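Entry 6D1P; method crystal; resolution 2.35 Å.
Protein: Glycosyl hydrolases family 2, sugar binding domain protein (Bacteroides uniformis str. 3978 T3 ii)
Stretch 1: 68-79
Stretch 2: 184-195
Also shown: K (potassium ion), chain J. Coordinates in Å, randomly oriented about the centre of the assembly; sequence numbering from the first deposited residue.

Stretch 1, residues 68-79: TLPHCFNAEDAV
Stretch 2 (184-195) FNLYGGLYRYVN

Two largely irregular segments of one chain, more than a hundred residues apart in sequence, are held together by backbone hydrogen bonds, with a glycine pair admitting an aromatic ring and small apolar contacts closing the ends. The example illustrates how largely irregular segments can borrow the bonding of a sheet without its regularity; the second runs into a strand that includes Val-194 and Asn-195. The segments run antiparallel: Pro-70 lies opposite Tyr-191 (CA to CA 4.6 Å), Cys-72 opposite Gly-189 (4.8 Å between CA atoms), and Phe-73 opposite Gly-188 (5.1 Å between CA atoms). Beyond this the chains diverge, the CA atoms of Ala-78 and Asn-185 standing 7.3 Å apart. Together the stretches bury 652 Å².

Residues 69 to 72 are extended, with phi/psi from -78/151 at Leu-69 to -136/134 at Cys-72, and a cis peptide bond precedes Pro-70. In this run the N of His-71 donates to Leu-190 O at 2.9 Å and 169°. Two residues on, Phe-73 N donates to Gly-188 O at 2.8 Å and 165°. That same carbonyl receives a CA-H...O contact from Cys-72, CA to O 3.4 Å. The ladder is incomplete, however: His-71 O lies 3.2 Å from Tyr-191 N, but the angle is too poor for a hydrogen bond.

A type I turn from Cys-72 to Ala-75 then bends the first stretch, with Phe-73 at -54/-28 and Asn-74 at -119/25. Its closing bond, Ala-75 N to Cys-72 O, is weak at 3.4 Å. The turn brings Asn-74 (chi1 -45°, chi2 104°) into position to use both ends of its amide: OD1 accepts from Gly-188 N at 3.3 Å, while ND2 donates to Asp-77 OD1 at 3.0 Å. A carboxamide suits this place because it offers an acceptor and a donor at once.

Phe-73, in the m rotamer with chi2 near 4°, lays one ring face over the peptide between Gly-188 and Gly-189. Gly-188 CA sits 4.1 Å from the ring centroid, and Phe-73 CE1 comes within 3.4 Å of Gly-189 CA. A CB on Gly-188 would clash with Phe-73 CD2 at 2.5 Å. Gly-189, at 112/-175, needs to be glycine on backbone grounds alone, since a CB would jam against the preceding carbonyl.

Beside the turn, Tyr-187 (chi1 -82°, chi2 -52°) meets Cys-72, a t rotamer, obliquely: SG is 3.6 Å from Tyr-187 CD1. The sulfur also accepts from Asn-74 N at 3.4 Å. Ala-78 CB approaches the edge of the tyrosine ring, 4.1 Å from Tyr-187 CE1, its short side chain fitting there.

At the other end Pro-70 packs its CD 3.5 Å from Tyr-193 CE1, and Leu-69 (m, t) sets CD1 4.1 Å from Leu-190 CD1 and 4.4 Å from Val-194 CG2. Past the turn, potassium binds Asp-77 O at 2.8 Å and Ala-78 O at 2.9 Å.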

# COMPACT_ATOMS: atom_id res chain seq x y z
N THR A 68 11.37 -9.24 -12.54
CA THR A 68 11.49 -10.45 -13.34
C THR A 68 10.32 -11.37 -13.01
O THR A 68 10.02 -11.61 -11.83
CB THR A 68 12.84 -11.12 -13.06
OG1 THR A 68 13.89 -10.36 -13.68
CG2 THR A 68 12.89 -12.58 -13.56
N LEU A 69 9.61 -11.85 -14.06
CA LEU A 69 8.50 -12.79 -13.89
C LEU A 69 9.02 -14.21 -13.65
O LEU A 69 10.10 -14.57 -14.12
CB LEU A 69 7.59 -12.79 -15.13
CG LEU A 69 6.95 -11.43 -15.46
CD1 LEU A 69 5.73 -11.57 -16.34
CD2 LEU A 69 6.61 -10.67 -14.19
N PRO A 70 8.25 -15.04 -12.93
CA PRO A 70 6.95 -14.71 -12.32
C PRO A 70 7.07 -13.77 -11.12
O PRO A 70 8.12 -13.70 -10.47
CB PRO A 70 6.41 -16.07 -11.87
CG PRO A 70 7.61 -16.90 -11.67
CD PRO A 70 8.61 -16.45 -12.70
N HIS A 71 5.99 -13.06 -10.84
CA HIS A 71 6.00 -11.98 -9.86
C HIS A 71 4.68 -11.96 -9.11
O HIS A 71 3.61 -12.25 -9.67
CB HIS A 71 6.24 -10.65 -10.55
CG HIS A 71 6.06 -9.48 -9.65
ND1 HIS A 71 4.87 -8.79 -9.56
CD2 HIS A 71 6.91 -8.89 -8.77
CE1 HIS A 71 5.00 -7.82 -8.68
NE2 HIS A 71 6.22 -7.86 -8.18
N CYS A 72 4.74 -11.57 -7.84
CA CYS A 72 3.56 -11.61 -6.99
C CYS A 72 3.46 -10.33 -6.17
O CYS A 72 4.45 -9.90 -5.58
CB CYS A 72 3.62 -12.85 -6.08
SG CYS A 72 2.27 -12.96 -4.91
N PHE A 73 2.25 -9.75 -6.11
CA PHE A 73 2.00 -8.55 -5.31
C PHE A 73 2.44 -8.74 -3.86
O PHE A 73 2.75 -7.77 -3.18
CB PHE A 73 0.51 -8.18 -5.29
CG PHE A 73 -0.07 -7.75 -6.61
CD1 PHE A 73 0.68 -7.78 -7.78
CD2 PHE A 73 -1.39 -7.33 -6.68
CE1 PHE A 73 0.12 -7.38 -8.98
CE2 PHE A 73 -1.96 -6.94 -7.87
CZ PHE A 73 -1.21 -6.97 -9.03
N ASN A 74 2.42 -9.97 -3.36
CA ASN A 74 2.46 -10.20 -1.93
C ASN A 74 3.69 -11.00 -1.52
O ASN A 74 3.69 -11.67 -0.48
CB ASN A 74 1.17 -10.87 -1.47
CG ASN A 74 -0.07 -10.23 -2.08
OD1 ASN A 74 -0.67 -10.79 -3.00
ND2 ASN A 74 -0.47 -9.05 -1.57
N ALA A 75 4.74 -10.93 -2.36
CA ALA A 75 6.00 -11.61 -2.09
C ALA A 75 6.49 -11.38 -0.67
O ALA A 75 7.07 -12.28 -0.05
CB ALA A 75 7.06 -11.15 -3.10
N GLU A 76 6.26 -10.19 -0.13
CA GLU A 76 6.66 -9.95 1.25
C GLU A 76 5.50 -9.63 2.18
O GLU A 76 5.54 -10.04 3.35
CB GLU A 76 7.68 -8.80 1.31
CG GLU A 76 9.13 -9.26 1.22
CD GLU A 76 10.13 -8.21 1.73
OE1 GLU A 76 11.36 -8.51 1.72
OE2 GLU A 76 9.69 -7.11 2.15
N ASP A 77 4.49 -8.89 1.72
CA ASP A 77 3.52 -8.39 2.69
C ASP A 77 2.52 -9.45 3.14
O ASP A 77 1.79 -9.21 4.11
CB ASP A 77 2.81 -7.11 2.15
CG ASP A 77 1.74 -7.38 1.07
OD1 ASP A 77 1.56 -8.52 0.59
OD2 ASP A 77 1.05 -6.42 0.69
N ALA A 78 2.50 -10.64 2.51
CA ALA A 78 1.62 -11.69 3.01
C ALA A 78 1.95 -12.01 4.46
O ALA A 78 1.05 -12.22 5.27
CB ALA A 78 1.71 -12.96 2.15
N VAL A 79 3.24 -12.03 4.81
CA VAL A 79 3.66 -12.40 6.16
C VAL A 79 4.25 -11.23 6.93
O VAL A 79 4.69 -11.43 8.07
CB VAL A 79 4.65 -13.59 6.14
CG1 VAL A 79 3.99 -14.86 5.54
CG2 VAL A 79 5.93 -13.22 5.39
N PHE A 184 -6.05 -19.04 3.18
CA PHE A 184 -4.87 -18.79 2.35
C PHE A 184 -5.04 -17.43 1.70
O PHE A 184 -6.14 -16.85 1.71
CB PHE A 184 -4.67 -19.91 1.31
CG PHE A 184 -5.81 -20.06 0.33
CD1 PHE A 184 -6.91 -20.86 0.64
CD2 PHE A 184 -5.76 -19.45 -0.91
CE1 PHE A 184 -7.97 -21.03 -0.27
CE2 PHE A 184 -6.81 -19.61 -1.83
CZ PHE A 184 -7.92 -20.40 -1.50
N ASN A 185 -3.94 -16.88 1.16
CA ASN A 185 -4.02 -15.58 0.49
C ASN A 185 -4.59 -15.76 -0.91
O ASN A 185 -4.26 -16.74 -1.59
CB ASN A 185 -2.66 -14.90 0.38
CG ASN A 185 -2.02 -14.62 1.74
OD1 ASN A 185 -1.03 -15.27 2.11
ND2 ASN A 185 -2.55 -13.64 2.46
N LEU A 186 -5.45 -14.83 -1.32
CA LEU A 186 -5.85 -14.67 -2.72
C LEU A 186 -4.80 -13.77 -3.35
O LEU A 186 -4.93 -12.54 -3.40
CB LEU A 186 -7.25 -14.07 -2.85
CG LEU A 186 -8.50 -14.97 -2.76
CD1 LEU A 186 -8.52 -15.83 -1.50
CD2 LEU A 186 -9.79 -14.12 -2.85
N TYR A 187 -3.74 -14.41 -3.84
CA TYR A 187 -2.55 -13.72 -4.32
C TYR A 187 -2.84 -12.91 -5.59
O TYR A 187 -3.71 -13.25 -6.38
CB TYR A 187 -1.45 -14.73 -4.59
CG TYR A 187 -0.68 -15.16 -3.37
CD1 TYR A 187 -0.12 -14.20 -2.53
CD2 TYR A 187 -0.51 -16.50 -3.05
CE1 TYR A 187 0.61 -14.57 -1.41
CE2 TYR A 187 0.22 -16.90 -1.92
CZ TYR A 187 0.77 -15.91 -1.10
OH TYR A 187 1.50 -16.25 0.03
N GLY A 188 -2.08 -11.84 -5.78
CA GLY A 188 -2.20 -11.00 -6.96
C GLY A 188 -0.95 -11.05 -7.81
O GLY A 188 0.16 -11.25 -7.31
N GLY A 189 -1.14 -10.86 -9.12
CA GLY A 189 -0.05 -10.63 -10.06
C GLY A 189 0.15 -11.79 -11.02
O GLY A 189 -0.61 -12.76 -11.06
N LEU A 190 1.21 -11.67 -11.83
CA LEU A 190 1.57 -12.66 -12.85
C LEU A 190 2.52 -13.67 -12.22
O LEU A 190 3.72 -13.76 -12.50
CB LEU A 190 2.18 -11.97 -14.07
CG LEU A 190 1.23 -10.96 -14.73
CD1 LEU A 190 1.98 -10.02 -15.67
CD2 LEU A 190 0.09 -11.67 -15.48
N TYR A 191 1.96 -14.44 -11.30
CA TYR A 191 2.76 -15.33 -10.48
C TYR A 191 2.99 -16.67 -11.13
O TYR A 191 3.70 -17.50 -10.56
CB TYR A 191 2.12 -15.49 -9.10
CG TYR A 191 0.61 -15.69 -9.07
CD1 TYR A 191 0.03 -16.86 -9.57
CD2 TYR A 191 -0.23 -14.75 -8.48
CE1 TYR A 191 -1.35 -17.07 -9.52
CE2 TYR A 191 -1.59 -14.94 -8.41
CZ TYR A 191 -2.15 -16.10 -8.93
OH TYR A 191 -3.52 -16.30 -8.87
N ARG A 192 2.43 -16.91 -12.31
CA ARG A 192 2.82 -18.05 -13.13
C ARG A 192 3.26 -17.52 -14.48
O ARG A 192 2.89 -16.42 -14.88
CB ARG A 192 1.69 -19.07 -13.33
CG ARG A 192 1.27 -19.75 -12.08
CD ARG A 192 0.27 -20.83 -12.41
NE ARG A 192 -0.42 -21.27 -11.21
CZ ARG A 192 -1.64 -21.79 -11.21
NH1 ARG A 192 -2.28 -21.94 -12.35
NH2 ARG A 192 -2.21 -22.17 -10.06
N TYR A 193 4.04 -18.35 -15.17
CA TYR A 193 4.69 -17.95 -16.40
C TYR A 193 3.70 -17.42 -17.43
O TYR A 193 2.58 -17.93 -17.58
CB TYR A 193 5.45 -19.14 -16.99
CG TYR A 193 6.64 -19.54 -16.16
CD1 TYR A 193 7.68 -18.65 -15.91
CD2 TYR A 193 6.73 -20.83 -15.61
CE1 TYR A 193 8.76 -19.01 -15.15
CE2 TYR A 193 7.81 -21.20 -14.86
CZ TYR A 193 8.82 -20.29 -14.62
OH TYR A 193 9.91 -20.65 -13.84
N VAL A 194 4.14 -16.38 -18.13
CA VAL A 194 3.49 -15.90 -19.33
C VAL A 194 4.36 -16.31 -20.51
O VAL A 194 5.59 -16.19 -20.46
CB VAL A 194 3.29 -14.37 -19.29
CG1 VAL A 194 2.54 -13.90 -20.51
CG2 VAL A 194 2.53 -13.98 -18.04
N ASN A 195 3.71 -16.82 -21.56
CA ASN A 195 4.38 -17.36 -22.74
C ASN A 195 3.95 -16.61 -23.99
O ASN A 195 2.76 -16.31 -24.16
CB ASN A 195 4.08 -18.85 -22.91
CG ASN A 195 4.42 -19.64 -21.68
OD1 ASN A 195 5.52 -19.51 -21.13
ND2 ASN A 195 3.47 -20.45 -21.21
K K J . 0.38 -9.64 6.51
O HOH W 1 -2.32 -9.97 5.63